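Local coordinates for protein glycerophosphodiester phosphodiesterase (Cytophaga hutchinsonii ATCC 33406, PDB 3CH0) that belongs to the glycerophosphodiester phosphodiesterase family and has the TIM-barrel type of fold, at residues Q12-C17 / G260-Y265. Numbering follows the deposited sequence.
Sequences QGHRGC and GIITDY
The His14 imidazole lies beside the Asp264 carboxylate and crosses Ile262. His14 ND1 donates to Asp264 OD1 at 2.6 Å, a short His-carboxylate hydrogen bond. The oxygen lies almost in the ring plane. The ring in turn meets it from above the carboxylate plane, the two planes standing 54° apart. CG of His14 is anti to the backbone N (chi1 -173°), which carries the ring across to Asp264 and brings CD2 within 3.4 Å of Ile262 CG2. Arg15 CG sits over the centre of one ring face. The bond at ND1 should limit rotation of the imidazole. NE2 is hydrogen-bonded to a bound citric acid. The OD2 branch of Asp264 makes a salt bridge with Arg18 and a hydrogen bond with Asn245.

The backbones pair in parallel. Gln12 N bonds to Ile261 O at 2.9 Å, and Thr263 N returns to Gln12 O at 3.1 Å. His14 N then bonds to Thr263 O at 2.8 Å. The Gln12 side chain runs alongside Ile262, with OE1 3.4 Å from Ile262 CG1; that buried oxygen also accepts from Asn134. Thr263 OG1 closes an ST turn with Tyr265 N and bonds to Val244 O.

His14 and Asp264 sit just past the C-terminal ends of their strands, where TIM barrels carry their active sites, and the citric acid probably marks the pocket. Strands 10-13 and 260-263, the first and last of the chain, close the barrel here. A type II turn, Gly13 to Gly16, leads out of strand 10-13. Strand 39-46 flanks 10-13 on its other edge, helix 247-256 packs on Ile261, and helix 26-35 touches Cys17.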
loop_
_atom_site.group_PDB
_atom_site.type_symbol
_atom_site.label_atom_id
_atom_site.label_comp_id
_atom_site.label_asym_id
_atom_site.label_seq_id
_atom_site.Cartn_x
_atom_site.Cartn_y
_atom_site.Cartn_z
ATOM N N GLN A 12 -6.311 -5.459 -6.411
ATOM C CA GLN A 12 -5.155 -4.695 -5.960
ATOM C C GLN A 12 -3.989 -5.638 -5.663
ATOM O O GLN A 12 -4.109 -6.547 -4.837
ATOM C CB GLN A 12 -5.400 -3.832 -4.717
ATOM C CG GLN A 12 -6.597 -2.928 -4.855
ATOM C CD GLN A 12 -6.487 -1.666 -4.005
ATOM O OE1 GLN A 12 -5.501 -1.483 -3.275
ATOM N NE2 GLN A 12 -7.472 -0.797 -4.108
ATOM N N GLY A 13 -2.851 -5.395 -6.291
ATOM C CA GLY A 13 -1.628 -6.126 -5.978
ATOM C C GLY A 13 -0.943 -5.520 -4.777
ATOM O O GLY A 13 -0.476 -4.389 -4.837
ATOM N N HIS A 14 -0.946 -6.246 -3.633
ATOM C CA HIS A 14 -0.422 -5.747 -2.362
ATOM C C HIS A 14 1.102 -5.588 -2.476
ATOM O O HIS A 14 1.801 -6.591 -2.737
ATOM C CB HIS A 14 -0.771 -6.727 -1.218
ATOM C CG HIS A 14 -0.443 -6.259 0.163
ATOM N ND1 HIS A 14 0.290 -7.023 1.055
ATOM C CD2 HIS A 14 -0.777 -5.119 0.822
ATOM C CE1 HIS A 14 0.365 -6.371 2.213
ATOM N NE2 HIS A 14 -0.294 -5.228 2.100
ATOM N N ARG A 15 1.616 -4.381 -2.325
ATOM C CA ARG A 15 3.038 -4.120 -2.529
ATOM C C ARG A 15 3.497 -4.603 -3.875
ATOM O O ARG A 15 4.585 -5.123 -4.057
ATOM C CB ARG A 15 3.894 -4.690 -1.387
ATOM C CG ARG A 15 3.327 -4.357 0.036
ATOM C CD ARG A 15 4.180 -4.783 1.208
ATOM N NE ARG A 15 3.360 -4.688 2.411
ATOM C CZ ARG A 15 3.662 -5.244 3.552
ATOM N NH1 ARG A 15 4.883 -5.739 3.784
ATOM N NH2 ARG A 15 2.768 -5.224 4.507
ATOM N N GLY A 16 2.600 -4.385 -4.824
ATOM C CA GLY A 16 2.776 -4.866 -6.211
ATOM C C GLY A 16 2.360 -6.321 -6.222
ATOM O O GLY A 16 1.317 -6.684 -6.743
ATOM N N CYS A 17 3.166 -7.194 -5.634
ATOM C CA CYS A 17 2.800 -8.604 -5.532
ATOM C C CYS A 17 3.775 -9.321 -4.602
ATOM O O CYS A 17 4.516 -10.196 -5.010
ATOM C CB CYS A 17 2.717 -9.325 -6.894
ATOM S SG CYS A 17 4.195 -9.197 -7.892
ATOM N N GLY A 260 -13.559 -4.929 -3.921
ATOM C CA GLY A 260 -12.185 -5.161 -4.314
ATOM C C GLY A 260 -11.503 -6.033 -3.290
ATOM O O GLY A 260 -12.031 -6.296 -2.228
ATOM N N ILE A 261 -10.262 -6.354 -3.628
ATOM C CA ILE A 261 -9.397 -7.188 -2.775
ATOM C C ILE A 261 -7.981 -6.708 -2.894
ATOM O O ILE A 261 -7.505 -6.453 -3.987
ATOM C CB ILE A 261 -9.426 -8.668 -3.198
ATOM C CG1 ILE A 261 -10.802 -9.250 -2.858
ATOM C CG2 ILE A 261 -8.261 -9.535 -2.566
ATOM C CD1 ILE A 261 -11.032 -9.613 -1.401
ATOM N N ILE A 262 -7.331 -6.587 -1.731
ATOM C CA ILE A 262 -5.900 -6.376 -1.638
ATOM C C ILE A 262 -5.281 -7.751 -1.325
ATOM O O ILE A 262 -5.547 -8.309 -0.281
ATOM C CB ILE A 262 -5.572 -5.261 -0.607
ATOM C CG1 ILE A 262 -6.166 -3.915 -1.025
ATOM C CG2 ILE A 262 -4.009 -5.248 -0.267
ATOM C CD1 ILE A 262 -6.393 -3.007 0.149
ATOM N N THR A 263 -4.368 -8.173 -2.196
ATOM C CA THR A 263 -3.758 -9.484 -2.068
ATOM C C THR A 263 -2.286 -9.548 -2.433
ATOM O O THR A 263 -1.849 -8.894 -3.373
ATOM C CB THR A 263 -4.508 -10.508 -2.983
ATOM O OG1 THR A 263 -3.927 -11.828 -2.853
ATOM C CG2 THR A 263 -4.501 -10.141 -4.482
ATOM N N ASP A 264 -1.544 -10.366 -1.686
ATOM C CA ASP A 264 -0.138 -10.636 -2.017
ATOM C C ASP A 264 0.015 -11.492 -3.278
ATOM O O ASP A 264 1.115 -11.588 -3.799
ATOM C CB ASP A 264 0.555 -11.344 -0.845
ATOM C CG ASP A 264 0.771 -10.420 0.308
ATOM O OD1 ASP A 264 1.247 -9.274 0.071
ATOM O OD2 ASP A 264 0.478 -10.826 1.455
ATOM N N TYR A 265 -1.059 -12.194 -3.659
ATOM C CA TYR A 265 -1.077 -13.143 -4.766
ATOM C C TYR A 265 -2.110 -12.765 -5.826
ATOM O O TYR A 265 -3.137 -13.454 -6.052
ATOM C CB TYR A 265 -1.345 -14.545 -4.191
ATOM C CG TYR A 265 -0.303 -15.056 -3.249
ATOM C CD1 TYR A 265 0.864 -15.650 -3.743
ATOM C CD2 TYR A 265 -0.462 -14.931 -1.915
ATOM C CE1 TYR A 265 1.828 -16.147 -2.887
ATOM C CE2 TYR A 265 0.512 -15.364 -1.036
ATOM C CZ TYR A 265 1.632 -16.011 -1.529
ATOM O OH TYR A 265 2.575 -16.442 -0.639
#